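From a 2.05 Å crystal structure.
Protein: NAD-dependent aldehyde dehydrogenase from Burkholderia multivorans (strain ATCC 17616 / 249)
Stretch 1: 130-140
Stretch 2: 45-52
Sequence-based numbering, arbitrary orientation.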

# COMPACT_ATOMS: atom_id res chain seq x y z
N LEU A 130 -18.03 22.20 3.94
CA LEU A 130 -19.00 21.13 3.79
C LEU A 130 -19.86 21.01 5.04
O LEU A 130 -21.08 20.86 4.94
CB LEU A 130 -18.28 19.81 3.49
CG LEU A 130 -17.57 19.69 2.14
CD1 LEU A 130 -16.82 18.37 2.10
CD2 LEU A 130 -18.59 19.76 1.02
N ASN A 131 -19.25 21.13 6.23
CA ASN A 131 -20.04 21.10 7.46
C ASN A 131 -21.08 22.21 7.47
O ASN A 131 -22.24 21.99 7.85
CB ASN A 131 -19.15 21.20 8.69
CG ASN A 131 -19.93 21.02 9.98
OD1 ASN A 131 -19.92 21.87 10.85
ND2 ASN A 131 -20.61 19.88 10.10
N ARG A 132 -20.70 23.43 7.05
CA ARG A 132 -21.68 24.51 7.00
C ARG A 132 -22.81 24.24 6.01
O ARG A 132 -23.90 24.79 6.18
CB ARG A 132 -21.02 25.85 6.65
CG ARG A 132 -20.12 26.40 7.74
CD ARG A 132 -19.76 27.85 7.46
NE ARG A 132 -18.52 27.96 6.69
CZ ARG A 132 -17.30 27.90 7.22
NH1 ARG A 132 -17.14 27.75 8.53
NH2 ARG A 132 -16.23 28.00 6.43
N ALA A 133 -22.57 23.41 5.00
CA ALA A 133 -23.58 23.03 4.02
C ALA A 133 -24.30 21.74 4.38
O ALA A 133 -24.95 21.13 3.52
CB ALA A 133 -22.95 22.90 2.63
N SER A 134 -24.22 21.31 5.65
CA SER A 134 -24.70 19.98 6.02
C SER A 134 -26.18 19.81 5.75
O SER A 134 -26.63 18.73 5.36
CB SER A 134 -24.40 19.68 7.49
OG SER A 134 -23.03 19.39 7.68
N PHE A 135 -26.97 20.86 5.97
CA PHE A 135 -28.41 20.75 5.74
C PHE A 135 -28.71 20.61 4.25
O PHE A 135 -29.53 19.78 3.86
CB PHE A 135 -29.15 21.93 6.35
CG PHE A 135 -29.38 21.80 7.82
CD1 PHE A 135 -30.38 20.96 8.30
CD2 PHE A 135 -28.61 22.50 8.73
CE1 PHE A 135 -30.60 20.83 9.66
CE2 PHE A 135 -28.83 22.38 10.09
CZ PHE A 135 -29.82 21.54 10.55
N GLU A 136 -28.07 21.44 3.41
CA GLU A 136 -28.25 21.30 1.97
C GLU A 136 -27.84 19.92 1.49
O GLU A 136 -28.53 19.29 0.67
CB GLU A 136 -27.44 22.37 1.24
CG GLU A 136 -27.38 22.18 -0.26
CD GLU A 136 -26.43 23.16 -0.96
OE1 GLU A 136 -25.72 23.89 -0.26
OE2 GLU A 136 -26.42 23.18 -2.20
N ILE A 137 -26.70 19.42 1.98
CA ILE A 137 -26.23 18.09 1.63
C ILE A 137 -27.18 17.01 2.18
O ILE A 137 -27.46 16.01 1.51
CB ILE A 137 -24.79 17.91 2.14
CG1 ILE A 137 -23.84 18.84 1.35
CG2 ILE A 137 -24.33 16.46 2.02
CD1 ILE A 137 -22.43 18.91 1.91
N ALA A 138 -27.71 17.20 3.39
CA ALA A 138 -28.62 16.20 3.94
C ALA A 138 -29.83 15.99 3.03
O ALA A 138 -30.20 14.85 2.73
CB ALA A 138 -29.07 16.61 5.34
N TYR A 139 -30.46 17.08 2.58
CA TYR A 139 -31.61 16.95 1.69
C TYR A 139 -31.23 16.28 0.37
O TYR A 139 -32.01 15.48 -0.17
CB TYR A 139 -32.25 18.31 1.45
CG TYR A 139 -33.11 18.75 2.63
CD1 TYR A 139 -34.28 18.08 2.93
CD2 TYR A 139 -32.74 19.83 3.43
CE1 TYR A 139 -35.08 18.45 4.00
CE2 TYR A 139 -33.53 20.22 4.50
CZ TYR A 139 -34.70 19.53 4.78
OH TYR A 139 -35.50 19.89 5.84
N SER A 140 -30.05 16.58 -0.16
CA SER A 140 -29.66 15.95 -1.42
C SER A 140 -29.43 14.45 -1.25
O SER A 140 -29.68 13.68 -2.18
CB SER A 140 -28.40 16.61 -1.98
OG SER A 140 -27.24 16.26 -1.24
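Stretch 2 45-52: VYGESGNA

Stretch 2 is the end of one helix (45-46), a type I turn from Gly47 to Gly50 closed by Gly50 N to Gly47 O at 3.1 Å, and the start of another helix (50-52). Gly47 leaves helical angles with positive phi (90/150), where a CB would jam against the preceding carbonyl oxygen; this alone calls for glycine. Gly47, Glu48 and Ser49 make no contact with stretch 1; Gly50, the last residue of the turn, does. Contact comes from Tyr46, Gly50 and Asn51, with Phe135 and Asn51 closest in backbone register (CA to CA, 5.7 Å). From Tyr46 to Asn51 the contacts advance from Asn131 through Phe135 to Tyr139, so the two stretches run in broadly the same sense.

Phe135 fills the center. At chi1 -81° (m) and chi2 -77° its ring lies against the incoming helix start: Asn51 CA stands 3.8 Å from the ring centroid, 20° off the normal, a CH-pi contact over one face, and Phe135 CG is 3.5 Å from Gly50 O. An ideal CB on Gly50 would be tight against Phe135 CE2 at 3.1 Å and, within stretch 2 itself, would clash with Tyr46 O at 2.6 Å.

Tyr46 (chi1 -65°, m; chi2 -83°) meets the edge of the same ring. Phe135 CE2 is 3.4 Å from Tyr46 CB, and the two rings form an offset edge-to-face pair, centroids 5.7 Å apart and planes at 90°, with the Phe135 edge toward the Tyr46 face. The hydroxyl of Tyr46 reaches Asn131, whose chi1 of -174° (t) brings a sideways-starting side chain nearer: Asn131 ND2 donates to Tyr46 OH at 3.0 Å, angle 153°. Ser134 OG, bonded to Asn131 O at 2.7 Å, approaches Tyr46 CE1 at 4.3 Å.

One helical turn after Phe135, Tyr139 (chi1 -78°, m) also points toward stretch 2. Asn51, at chi1 -161° (t), likewise starts sideways and ends nearer, so that Asn51 ND2 donates to Tyr139 OH at a short 2.5 Å, angle 157°.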

# COMPACT_ATOMS: atom_id res chain seq x y z
N VAL A 45 -25.88 24.98 16.93
CA VAL A 45 -24.64 24.86 16.18
C VAL A 45 -24.78 25.42 14.76
O VAL A 45 -23.87 26.09 14.27
CB VAL A 45 -24.21 23.39 16.18
CG1 VAL A 45 -22.92 23.20 15.39
CG2 VAL A 45 -24.07 22.88 17.61
N TYR A 46 -25.89 25.14 14.09
CA TYR A 46 -26.02 25.41 12.66
C TYR A 46 -26.91 26.61 12.36
O TYR A 46 -27.24 26.84 11.19
CB TYR A 46 -26.53 24.16 11.94
CG TYR A 46 -25.55 23.01 11.99
CD1 TYR A 46 -24.51 22.92 11.07
CD2 TYR A 46 -25.65 22.01 12.96
CE1 TYR A 46 -23.60 21.87 11.11
CE2 TYR A 46 -24.74 20.95 13.01
CZ TYR A 46 -23.72 20.89 12.08
OH TYR A 46 -22.81 19.85 12.10
N GLY A 47 -27.31 27.37 13.37
CA GLY A 47 -28.17 28.52 13.16
C GLY A 47 -29.64 28.17 13.25
O GLY A 47 -30.06 27.06 12.94
N GLU A 48 -30.43 29.15 13.69
CA GLU A 48 -31.87 28.94 13.85
C GLU A 48 -32.56 28.67 12.52
O GLU A 48 -33.56 27.95 12.49
CB GLU A 48 -32.50 30.16 14.54
N SER A 49 -32.04 29.22 11.42
CA SER A 49 -32.59 28.95 10.10
C SER A 49 -31.74 27.96 9.31
O SER A 49 -31.85 27.90 8.08
CB SER A 49 -32.75 30.25 9.32
OG SER A 49 -31.49 30.78 8.95
N GLY A 50 -30.90 27.17 10.00
CA GLY A 50 -30.05 26.22 9.30
C GLY A 50 -30.83 25.24 8.44
O GLY A 50 -30.51 25.04 7.27
N ASN A 51 -31.86 24.62 9.01
CA ASN A 51 -32.66 23.66 8.25
C ASN A 51 -33.36 24.34 7.08
O ASN A 51 -33.25 23.89 5.93
CB ASN A 51 -33.67 22.99 9.19
CG ASN A 51 -34.22 21.68 8.65
OD1 ASN A 51 -34.42 20.72 9.40
ND2 ASN A 51 -34.53 21.65 7.37
N ALA A 52 -34.06 25.44 7.35
CA ALA A 52 -34.81 26.14 6.31
C ALA A 52 -33.90 26.60 5.18
O ALA A 52 -34.23 26.45 4.00
CB ALA A 52 -35.57 27.32 6.91